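Local atomic coordinates of putative phosphatase (Clostridium difficile, PDB entry 3SD7), a protein that is probably a phosphatase of the haloacid dehalogenase-like hydrolase family, hydrolysing phosphate monoesters at a metal-dependent active site. Residues D192-I197 with F217-E222. Residues are numbered along the deposited sequence; the frame is centred on the assembly and turned at random.
Sequences DRKYDI and FEEISE. With NA (sodium ion), chain B.
Glu219 reaches from helix 217-223 to the start of helix 194-203, where its carboxylate takes three N-H groups. Arg193, the N-cap residue, grips it side-on: NE donates to Glu219 OE2 at 2.8 Å and NH2 to Glu219 OE1 at 2.9 Å; each oxygen offers its syn lone pair and lies near the guanidinium plane, although the two planar groups are turned 33° apart. Glu219 OE2 accepts again from Lys194 N, also at 2.8 Å and nearly straight (168°), on its anti side but tilted out of the carboxylate plane. With CG anti to its backbone N (chi1 176°) and the chain extended beyond, Glu219 carries its carboxylate across to helix 194-203 and lays CG against CB of Lys194, 3.8 Å away. Beside this polar cluster, Ile220 CD1 packs 3.5 Å from Asp192 O. On the metal side, Arg193 N donates to Asp196 OD2, which also accepts from a sodium-bound water. Asp192 binds the sodium through OD1, together with Asp37, while its OD2 accepts from Tyr214 N and a second metal-bound water. The start of helix 194-203 probably favours the negative charge of Glu219, whose three bonds, one to the Lys194 backbone and two to the Arg193 side chain, join the turn after metal ligand Asp192 to helix 217-223 of this HAD-type core.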
loop_
_atom_site.group_PDB
_atom_site.type_symbol
_atom_site.label_atom_id
_atom_site.label_comp_id
_atom_site.label_asym_id
_atom_site.label_seq_id
_atom_site.Cartn_x
_atom_site.Cartn_y
_atom_site.Cartn_z
ATOM N N ASP A 192 2.082 6.290 2.453
ATOM C CA ASP A 192 1.017 7.313 2.420
ATOM C C ASP A 192 0.091 7.317 3.631
ATOM O O ASP A 192 -0.847 8.084 3.644
ATOM C CB ASP A 192 0.141 7.144 1.197
ATOM C CG ASP A 192 -0.713 5.860 1.259
ATOM O OD1 ASP A 192 -0.180 4.773 1.661
ATOM O OD2 ASP A 192 -1.904 5.886 0.881
ATOM N N ARG A 193 0.368 6.515 4.644
ATOM C CA ARG A 193 -0.474 6.483 5.834
ATOM C C ARG A 193 0.313 6.578 7.098
ATOM O O ARG A 193 1.513 6.234 7.148
ATOM C CB ARG A 193 -1.277 5.178 5.901
ATOM C CG ARG A 193 -2.254 4.935 4.719
ATOM C CD ARG A 193 -3.331 6.017 4.511
ATOM N NE ARG A 193 -4.059 6.341 5.721
ATOM C CZ ARG A 193 -5.112 5.683 6.199
ATOM N NH1 ARG A 193 -5.606 4.617 5.577
ATOM N NH2 ARG A 193 -5.709 6.105 7.315
ATOM N N LYS A 194 -0.362 7.012 8.155
ATOM C CA LYS A 194 0.264 7.002 9.482
ATOM C C LYS A 194 0.857 5.618 9.852
ATOM O O LYS A 194 1.867 5.549 10.515
ATOM C CB LYS A 194 -0.724 7.441 10.566
ATOM C CG LYS A 194 -1.940 6.582 10.689
ATOM C CD LYS A 194 -2.956 7.158 11.702
ATOM C CE LYS A 194 -4.156 6.257 11.784
ATOM N NZ LYS A 194 -5.133 6.655 12.866
ATOM N N TYR A 195 0.235 4.538 9.389
ATOM C CA TYR A 195 0.675 3.188 9.729
ATOM C C TYR A 195 2.095 2.903 9.270
ATOM O O TYR A 195 2.852 2.156 9.936
ATOM C CB TYR A 195 -0.313 2.158 9.176
ATOM C CG TYR A 195 -1.714 2.448 9.643
ATOM C CD1 TYR A 195 -2.044 2.345 10.981
ATOM C CD2 TYR A 195 -2.691 2.892 8.744
ATOM C CE1 TYR A 195 -3.321 2.659 11.422
ATOM C CE2 TYR A 195 -3.958 3.210 9.182
ATOM C CZ TYR A 195 -4.266 3.091 10.509
ATOM O OH TYR A 195 -5.540 3.406 10.955
ATOM N N ASP A 196 2.450 3.460 8.116
ATOM C CA ASP A 196 3.799 3.354 7.578
ATOM C C ASP A 196 4.799 4.111 8.429
ATOM O O ASP A 196 5.915 3.638 8.675
ATOM C CB ASP A 196 3.824 3.946 6.165
ATOM C CG ASP A 196 2.979 3.182 5.216
ATOM O OD1 ASP A 196 3.162 1.940 5.148
ATOM O OD2 ASP A 196 2.097 3.776 4.548
ATOM N N ILE A 197 4.404 5.300 8.898
ATOM C CA ILE A 197 5.282 6.131 9.713
ATOM C C ILE A 197 5.432 5.536 11.112
ATOM O O ILE A 197 6.536 5.471 11.646
ATOM C CB ILE A 197 4.791 7.583 9.784
ATOM C CG1 ILE A 197 4.436 8.092 8.381
ATOM C CG2 ILE A 197 5.825 8.486 10.506
ATOM C CD1 ILE A 197 5.538 7.890 7.369
ATOM N N PHE A 217 -2.990 15.372 4.798
ATOM C CA PHE A 217 -1.939 16.149 5.437
ATOM C C PHE A 217 -2.104 16.133 6.961
ATOM O O PHE A 217 -1.130 16.006 7.701
ATOM C CB PHE A 217 -1.894 17.573 4.941
ATOM C CG PHE A 217 -0.866 18.410 5.674
ATOM C CD1 PHE A 217 0.485 18.270 5.392
ATOM C CD2 PHE A 217 -1.251 19.282 6.676
ATOM C CE1 PHE A 217 1.431 19.025 6.080
ATOM C CE2 PHE A 217 -0.318 20.024 7.370
ATOM C CZ PHE A 217 1.032 19.899 7.060
ATOM N N GLU A 218 -3.342 16.226 7.430
ATOM C CA GLU A 218 -3.613 16.185 8.855
ATOM C C GLU A 218 -3.029 14.908 9.454
ATOM O O GLU A 218 -2.299 14.965 10.436
ATOM C CB GLU A 218 -5.129 16.277 9.123
ATOM C CG GLU A 218 -5.526 16.272 10.548
ATOM C CD GLU A 218 -7.046 16.444 10.721
ATOM O OE1 GLU A 218 -7.805 16.254 9.751
ATOM O OE2 GLU A 218 -7.466 16.713 11.801
ATOM N N GLU A 219 -3.344 13.769 8.843
ATOM C CA GLU A 219 -2.864 12.484 9.340
ATOM C C GLU A 219 -1.352 12.361 9.284
ATOM O O GLU A 219 -0.719 11.968 10.253
ATOM C CB GLU A 219 -3.507 11.343 8.539
ATOM C CG GLU A 219 -2.969 9.970 8.941
ATOM C CD GLU A 219 -3.614 8.859 8.191
ATOM O OE1 GLU A 219 -4.850 8.738 8.264
ATOM O OE2 GLU A 219 -2.899 8.095 7.526
ATOM N N ILE A 220 -0.796 12.674 8.128
ATOM C CA ILE A 220 0.636 12.516 7.906
ATOM C C ILE A 220 1.428 13.461 8.817
ATOM O O ILE A 220 2.344 13.016 9.525
ATOM C CB ILE A 220 0.994 12.706 6.416
ATOM C CG1 ILE A 220 0.370 11.593 5.563
ATOM C CG2 ILE A 220 2.542 12.758 6.258
ATOM C CD1 ILE A 220 0.814 10.139 5.929
ATOM N N SER A 221 1.039 14.734 8.855
ATOM C CA SER A 221 1.761 15.710 9.658
ATOM C C SER A 221 1.720 15.350 11.132
ATOM O O SER A 221 2.720 15.503 11.842
ATOM C CB SER A 221 1.271 17.140 9.408
ATOM O OG SER A 221 -0.059 17.337 9.835
ATOM N N GLU A 222 0.584 14.839 11.591
ATOM C CA GLU A 222 0.450 14.452 12.980
ATOM C C GLU A 222 1.296 13.220 13.358
ATOM O O GLU A 222 1.631 13.055 14.534
ATOM C CB GLU A 222 -1.031 14.353 13.362
ATOM C CG GLU A 222 -1.690 15.776 13.328
ATOM C CD GLU A 222 -3.194 15.793 13.633
ATOM O OE1 GLU A 222 -3.866 14.751 13.490
ATOM O OE2 GLU A 222 -3.709 16.874 13.982
HETATM NA NA NA B . -0.817 2.656 1.604
HETATM O O HOH W 1 -3.052 3.540 1.236
HETATM O O HOH W 2 0.039 2.730 3.608
HETATM O O HOH W 3 -1.044 0.458 1.671
#